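Local coordinates for glyoxylate-induced Protein (Pseudomonas aeruginosa, PDB 1SQ4) that is of unproven function but, as a double beta-barrel protein with two cupin domains, probably has ureidoglycine aminohydrolase activity, at residues A[59-64]-A[241-246]; A[72-77]-A[133-138]. All blocks are in the same frame, centred on the assembly; numbering follows the deposited sequence.

How the contacts relate
The two contacts lie on opposite sides of the chain's centre, with their own centres 30 Å apart and their nearest atoms about 12 Å apart, so neither touches the other. Contact 2 joins 72-77 to 133-138, on the neighbouring strands 69-76 and 136-144 of the N-terminal cupin domain, whereas contact 1 reaches across the bicupin from the loop 59-64 to strand 239-244 of the C-terminal cupin. The loop 59-64 follows strand 52-57 and leads into strand 69-76, which supplies one half of contact 2. Other subunits approach contact 1, while no other chain of the assembly touches contact 2.

Contact 1 (A[59-64]-A[241-246]); sequences RPLSGF and WLRAFC
Arg243 reaches across to the loop 59-64 and gives it one hydrogen bond, NH1 to Ser62 O, at 2.6 Å with an N-H...O angle of 162°. The oxygen lies close to the guanidinium plane, but the donor stands well above the carbonyl plane, 46° out of it. Leu61 crosses the arginine at about a right angle and sets CD2 over one face of the guanidinium, toward its rim and 3.8 Å from Arg243 NH2. The arginine chain is bent at chi2.

The apolar half of the contact is Pro60 against Trp241. Pro60 CB meets Trp241 CB at 3.5 Å, and Pro60 CG lies over one face of the indole, offset toward the rim, 3.7 Å from Trp241 CG. Phe64 O comes up near the plane of the ring, at its edge, 4.3 Å from Trp241 CZ2.

Farther out, Arg243 NH2 has a weak hydrogen bond to Glu28 O, and backbone hydrogen bonds to Ala31 and Ala29 hold Trp241 and Arg243 beside strand 30-33 and the turn before it. Phe64 makes a cation-pi contact with Arg59 of a second subunit, and Arg243 packs on Ser62 of that subunit. Within the double-barrel (bicupin) fold, a loop from the N-terminal cupin's sheet thus packs on strand 239-244 of the C-terminal cupin, beside a subunit interface.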
loop_
_atom_site.group_PDB
_atom_site.type_symbol
_atom_site.label_atom_id
_atom_site.label_comp_id
_atom_site.label_asym_id
_atom_site.label_seq_id
_atom_site.Cartn_x
_atom_site.Cartn_y
_atom_site.Cartn_z
ATOM N N ARG A 59 13.037 -9.543 20.914
ATOM C CA ARG A 59 13.210 -9.062 19.541
ATOM C C ARG A 59 11.921 -9.117 18.707
ATOM O O ARG A 59 11.917 -9.656 17.590
ATOM C CB ARG A 59 14.304 -9.870 18.824
ATOM C CG ARG A 59 15.646 -9.821 19.507
ATOM C CD ARG A 59 16.765 -10.209 18.557
ATOM N NE ARG A 59 16.820 -11.643 18.263
ATOM C CZ ARG A 59 17.094 -12.586 19.162
ATOM N NH1 ARG A 59 17.338 -12.253 20.426
ATOM N NH2 ARG A 59 17.122 -13.857 18.794
ATOM N N PRO A 60 10.822 -8.550 19.221
ATOM C CA PRO A 60 9.555 -8.567 18.490
ATOM C C PRO A 60 9.695 -7.961 17.103
ATOM O O PRO A 60 9.058 -8.400 16.142
ATOM C CB PRO A 60 8.633 -7.731 19.371
ATOM C CG PRO A 60 9.234 -7.856 20.735
ATOM C CD PRO A 60 10.701 -7.748 20.446
ATOM N N LEU A 61 10.537 -6.940 17.016
ATOM C CA LEU A 61 10.767 -6.224 15.769
ATOM C C LEU A 61 12.242 -5.933 15.640
ATOM O O LEU A 61 12.963 -5.875 16.637
ATOM C CB LEU A 61 9.985 -4.907 15.777
ATOM C CG LEU A 61 8.815 -4.657 14.825
ATOM C CD1 LEU A 61 7.921 -5.875 14.684
ATOM C CD2 LEU A 61 8.049 -3.467 15.351
ATOM N N SER A 62 12.692 -5.735 14.409
ATOM C CA SER A 62 14.104 -5.470 14.165
ATOM C C SER A 62 14.538 -4.139 14.763
ATOM O O SER A 62 13.713 -3.337 15.198
ATOM C CB SER A 62 14.390 -5.463 12.661
ATOM O OG SER A 62 13.985 -4.240 12.064
ATOM N N GLY A 63 15.845 -3.919 14.793
ATOM C CA GLY A 63 16.355 -2.671 15.319
ATOM C C GLY A 63 16.643 -2.657 16.804
ATOM O O GLY A 63 17.092 -3.651 17.367
ATOM N N PHE A 64 16.386 -1.519 17.440
ATOM C CA PHE A 64 16.645 -1.364 18.863
ATOM C C PHE A 64 15.617 -2.104 19.702
ATOM O O PHE A 64 14.692 -1.507 20.253
ATOM C CB PHE A 64 16.673 0.126 19.230
ATOM C CG PHE A 64 17.292 0.417 20.580
ATOM C CD1 PHE A 64 16.546 0.300 21.748
ATOM C CD2 PHE A 64 18.626 0.820 20.675
ATOM C CE1 PHE A 64 17.116 0.584 22.989
ATOM C CE2 PHE A 64 19.204 1.107 21.914
ATOM C CZ PHE A 64 18.448 0.987 23.071
ATOM N N TRP A 241 4.380 -4.839 21.207
ATOM C CA TRP A 241 5.683 -4.203 21.315
ATOM C C TRP A 241 5.655 -2.856 20.630
ATOM O O TRP A 241 5.293 -2.767 19.460
ATOM C CB TRP A 241 6.767 -5.059 20.672
ATOM C CG TRP A 241 8.082 -4.359 20.640
ATOM C CD1 TRP A 241 8.645 -3.728 19.582
ATOM C CD2 TRP A 241 8.958 -4.142 21.752
ATOM N NE1 TRP A 241 9.821 -3.125 19.959
ATOM C CE2 TRP A 241 10.039 -3.368 21.286
ATOM C CE3 TRP A 241 8.934 -4.535 23.094
ATOM C CZ2 TRP A 241 11.079 -2.966 22.114
ATOM C CZ3 TRP A 241 9.964 -4.138 23.920
ATOM C CH2 TRP A 241 11.028 -3.367 23.425
ATOM N N LEU A 242 6.052 -1.815 21.359
ATOM C CA LEU A 242 6.076 -0.453 20.829
ATOM C C LEU A 242 7.491 0.059 20.565
ATOM O O LEU A 242 8.372 -0.086 21.408
ATOM C CB LEU A 242 5.357 0.485 21.787
ATOM C CG LEU A 242 3.834 0.372 21.719
ATOM C CD1 LEU A 242 3.273 -0.310 22.942
ATOM C CD2 LEU A 242 3.265 1.783 21.587
ATOM N N ARG A 243 7.682 0.677 19.393
ATOM C CA ARG A 243 8.975 1.198 18.939
ATOM C C ARG A 243 9.485 2.485 19.567
ATOM O O ARG A 243 10.674 2.583 19.910
ATOM C CB ARG A 243 8.975 1.390 17.415
ATOM C CG ARG A 243 9.626 0.267 16.613
ATOM C CD ARG A 243 10.991 0.650 16.029
ATOM N NE ARG A 243 11.647 -0.495 15.400
ATOM C CZ ARG A 243 11.190 -1.104 14.310
ATOM N NH1 ARG A 243 11.838 -2.149 13.800
ATOM N NH2 ARG A 243 10.092 -0.653 13.721
ATOM N N ALA A 244 8.613 3.475 19.692
ATOM C CA ALA A 244 8.988 4.770 20.264
ATOM C C ALA A 244 8.085 5.817 19.658
ATOM O O ALA A 244 7.874 5.850 18.444
ATOM C CB ALA A 244 10.440 5.121 19.974
ATOM N N PHE A 245 7.558 6.665 20.528
ATOM C CA PHE A 245 6.652 7.716 20.138
ATOM C C PHE A 245 5.411 7.130 19.504
ATOM O O PHE A 245 4.529 7.863 19.077
ATOM C CB PHE A 245 7.345 8.667 19.180
ATOM C CG PHE A 245 8.505 9.377 19.780
ATOM C CD1 PHE A 245 8.309 10.385 20.718
ATOM C CD2 PHE A 245 9.801 9.030 19.419
ATOM C CE1 PHE A 245 9.393 11.051 21.285
ATOM C CE2 PHE A 245 10.894 9.685 19.979
ATOM C CZ PHE A 245 10.687 10.696 20.915
ATOM N N CYS A 246 5.337 5.806 19.450
ATOM C CA CYS A 246 4.168 5.150 18.878
ATOM C C CYS A 246 2.916 5.545 19.668
ATOM O O CYS A 246 2.823 5.277 20.861
ATOM C CB CYS A 246 4.340 3.636 18.924
ATOM S SG CYS A 246 2.933 2.739 18.230
#

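Contact 2 (A[72-77]-A[133-138]); sequences IVELAP and GQHTRF
An antiparallel strand pair of the N-terminal cupin barrel brings 72-77 against 133-138, Glu74 beside Arg137 and Leu75 opposite Thr136. The axes of 72-76 and 136-138 approach to 4.8 Å with directions 163° apart. Val73 with Phe138 and Leu75 with Thr136 are hydrogen-bonded pairs, each closed by two backbone bonds; Leu75 N to Thr136 O measures 2.9 Å. Glu74 with Arg137 is the non-hydrogen-bonded pair between them. The sheet continues on both flanks, through Arg53 and Trp55 of strand 52-57 and Val97 and Glu98 of strand 90-98.

On the face carrying Glu74 and Arg137, their side chains run side by side and form a salt bridge, Glu74 OE1 to Arg137 NH2 at 3.4 Å, with carboxylate and guanidinium planes 47° apart. Each has its stronger partner outside: Glu74 OE2 with Arg53 NH1, Arg137 NH1 with Glu98 OE1. This chain of alternating charges would be expected to keep both groups ionised. His135 ND1 also donates to Glu74 OE1, at 3.3 Å, meeting it on the anti side and somewhat out of the carboxylate plane, while the oxygen lies in the imidazole plane.

The other face is mainly apolar; Thr136 OG1 is bonded to Glu100 O. With chi1 63°, Phe138 CG sits between the backbone N and the carbonyl carbon, and Val73 CB lies over one face of the ring in a CH-pi contact, 4.0 Å from its centroid. Leu75 CD1 reaches the ring edge, 3.8 Å from Phe138 CE1.

Near the strand ends, Ala76 CA stands over the centre of the His135 ring, 4.0 Å from the centroid, and Pro77 CD comes to 3.3 Å from His135 CD2.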
loop_
_atom_site.group_PDB
_atom_site.type_symbol
_atom_site.label_atom_id
_atom_site.label_comp_id
_atom_site.label_asym_id
_atom_site.label_seq_id
_atom_site.Cartn_x
_atom_site.Cartn_y
_atom_site.Cartn_z
ATOM N N ILE A 72 8.375 -16.992 29.632
ATOM C CA ILE A 72 7.217 -17.435 30.389
ATOM C C ILE A 72 7.544 -18.886 30.702
ATOM O O ILE A 72 7.371 -19.787 29.872
ATOM C CB ILE A 72 5.889 -17.294 29.591
ATOM C CG1 ILE A 72 5.587 -15.813 29.334
ATOM C CG2 ILE A 72 4.731 -17.849 30.397
ATOM C CD1 ILE A 72 4.283 -15.549 28.581
ATOM N N VAL A 73 8.053 -19.085 31.915
ATOM C CA VAL A 73 8.496 -20.388 32.382
ATOM C C VAL A 73 7.472 -21.274 33.060
ATOM O O VAL A 73 6.732 -20.842 33.927
ATOM C CB VAL A 73 9.690 -20.221 33.317
ATOM C CG1 VAL A 73 10.172 -21.573 33.792
ATOM C CG2 VAL A 73 10.793 -19.482 32.590
ATOM N N GLU A 74 7.457 -22.531 32.657
ATOM C CA GLU A 74 6.550 -23.503 33.220
ATOM C C GLU A 74 7.384 -24.564 33.920
ATOM O O GLU A 74 8.176 -25.282 33.288
ATOM C CB GLU A 74 5.711 -24.135 32.100
ATOM C CG GLU A 74 4.878 -25.346 32.509
ATOM C CD GLU A 74 4.182 -26.027 31.331
ATOM O OE1 GLU A 74 3.794 -27.200 31.464
ATOM O OE2 GLU A 74 4.007 -25.400 30.270
ATOM N N LEU A 75 7.236 -24.644 35.234
ATOM C CA LEU A 75 7.966 -25.644 35.998
ATOM C C LEU A 75 7.024 -26.738 36.416
ATOM O O LEU A 75 5.954 -26.482 36.965
ATOM C CB LEU A 75 8.581 -25.044 37.252
ATOM C CG LEU A 75 9.597 -23.956 36.987
ATOM C CD1 LEU A 75 10.066 -23.396 38.317
ATOM C CD2 LEU A 75 10.747 -24.516 36.173
ATOM N N ALA A 76 7.433 -27.963 36.149
ATOM C CA ALA A 76 6.647 -29.110 36.528
ATOM C C ALA A 76 7.016 -29.356 37.973
ATOM O O ALA A 76 7.983 -28.786 38.488
ATOM C CB ALA A 76 7.024 -30.305 35.688
ATOM N N PRO A 77 6.250 -30.207 38.656
ATOM C CA PRO A 77 6.596 -30.453 40.048
ATOM C C PRO A 77 8.067 -30.810 40.185
ATOM O O PRO A 77 8.613 -31.558 39.372
ATOM C CB PRO A 77 5.668 -31.593 40.424
ATOM C CG PRO A 77 4.435 -31.262 39.642
ATOM C CD PRO A 77 5.003 -30.897 38.286
ATOM N N GLY A 133 2.812 -29.995 44.073
ATOM C CA GLY A 133 2.509 -31.118 43.206
ATOM C C GLY A 133 1.859 -30.640 41.924
ATOM O O GLY A 133 1.535 -31.432 41.043
ATOM N N GLN A 134 1.664 -29.331 41.826
ATOM C CA GLN A 134 1.060 -28.734 40.646
ATOM C C GLN A 134 2.070 -27.866 39.887
ATOM O O GLN A 134 3.007 -27.323 40.481
ATOM C CB GLN A 134 -0.134 -27.878 41.049
ATOM C CG GLN A 134 -1.428 -28.362 40.453
ATOM C CD GLN A 134 -1.871 -29.668 41.062
ATOM O OE1 GLN A 134 -2.616 -30.438 40.442
ATOM N NE2 GLN A 134 -1.427 -29.927 42.300
ATOM N N HIS A 135 1.877 -27.733 38.578
ATOM C CA HIS A 135 2.782 -26.924 37.785
ATOM C C HIS A 135 2.713 -25.481 38.210
ATOM O O HIS A 135 1.761 -25.049 38.860
ATOM C CB HIS A 135 2.454 -27.015 36.299
ATOM C CG HIS A 135 2.718 -28.360 35.705
ATOM N ND1 HIS A 135 3.035 -28.534 34.377
ATOM C CD2 HIS A 135 2.702 -29.595 36.254
ATOM C CE1 HIS A 135 3.205 -29.821 34.132
ATOM N NE2 HIS A 135 3.009 -30.486 35.253
ATOM N N THR A 136 3.739 -24.732 37.847
ATOM C CA THR A 136 3.783 -23.323 38.190
ATOM C C THR A 136 4.212 -22.545 36.953
ATOM O O THR A 136 4.976 -23.041 36.131
ATOM C CB THR A 136 4.761 -23.078 39.350
ATOM O OG1 THR A 136 4.375 -23.897 40.454
ATOM C CG2 THR A 136 4.729 -21.625 39.783
ATOM N N ARG A 137 3.719 -21.325 36.813
ATOM C CA ARG A 137 4.073 -20.539 35.653
ATOM C C ARG A 137 4.345 -19.101 36.027
ATOM O O ARG A 137 3.550 -18.461 36.719
ATOM C CB ARG A 137 2.952 -20.632 34.618
ATOM C CG ARG A 137 2.591 -22.077 34.246
ATOM C CD ARG A 137 1.550 -22.118 33.153
ATOM N NE ARG A 137 1.489 -23.430 32.529
ATOM C CZ ARG A 137 0.917 -24.491 33.079
ATOM N NH1 ARG A 137 0.340 -24.394 34.268
ATOM N NH2 ARG A 137 0.952 -25.658 32.454
ATOM N N PHE A 138 5.484 -18.593 35.576
ATOM C CA PHE A 138 5.852 -17.216 35.870
ATOM C C PHE A 138 6.554 -16.525 34.716
ATOM O O PHE A 138 7.038 -17.172 33.794
ATOM C CB PHE A 138 6.761 -17.146 37.103
ATOM C CG PHE A 138 8.086 -17.851 36.931
ATOM C CD1 PHE A 138 8.170 -19.234 37.026
ATOM C CD2 PHE A 138 9.261 -17.121 36.756
ATOM C CE1 PHE A 138 9.391 -19.875 36.940
ATOM C CE2 PHE A 138 10.488 -17.755 36.666
ATOM C CZ PHE A 138 10.555 -19.128 36.768
#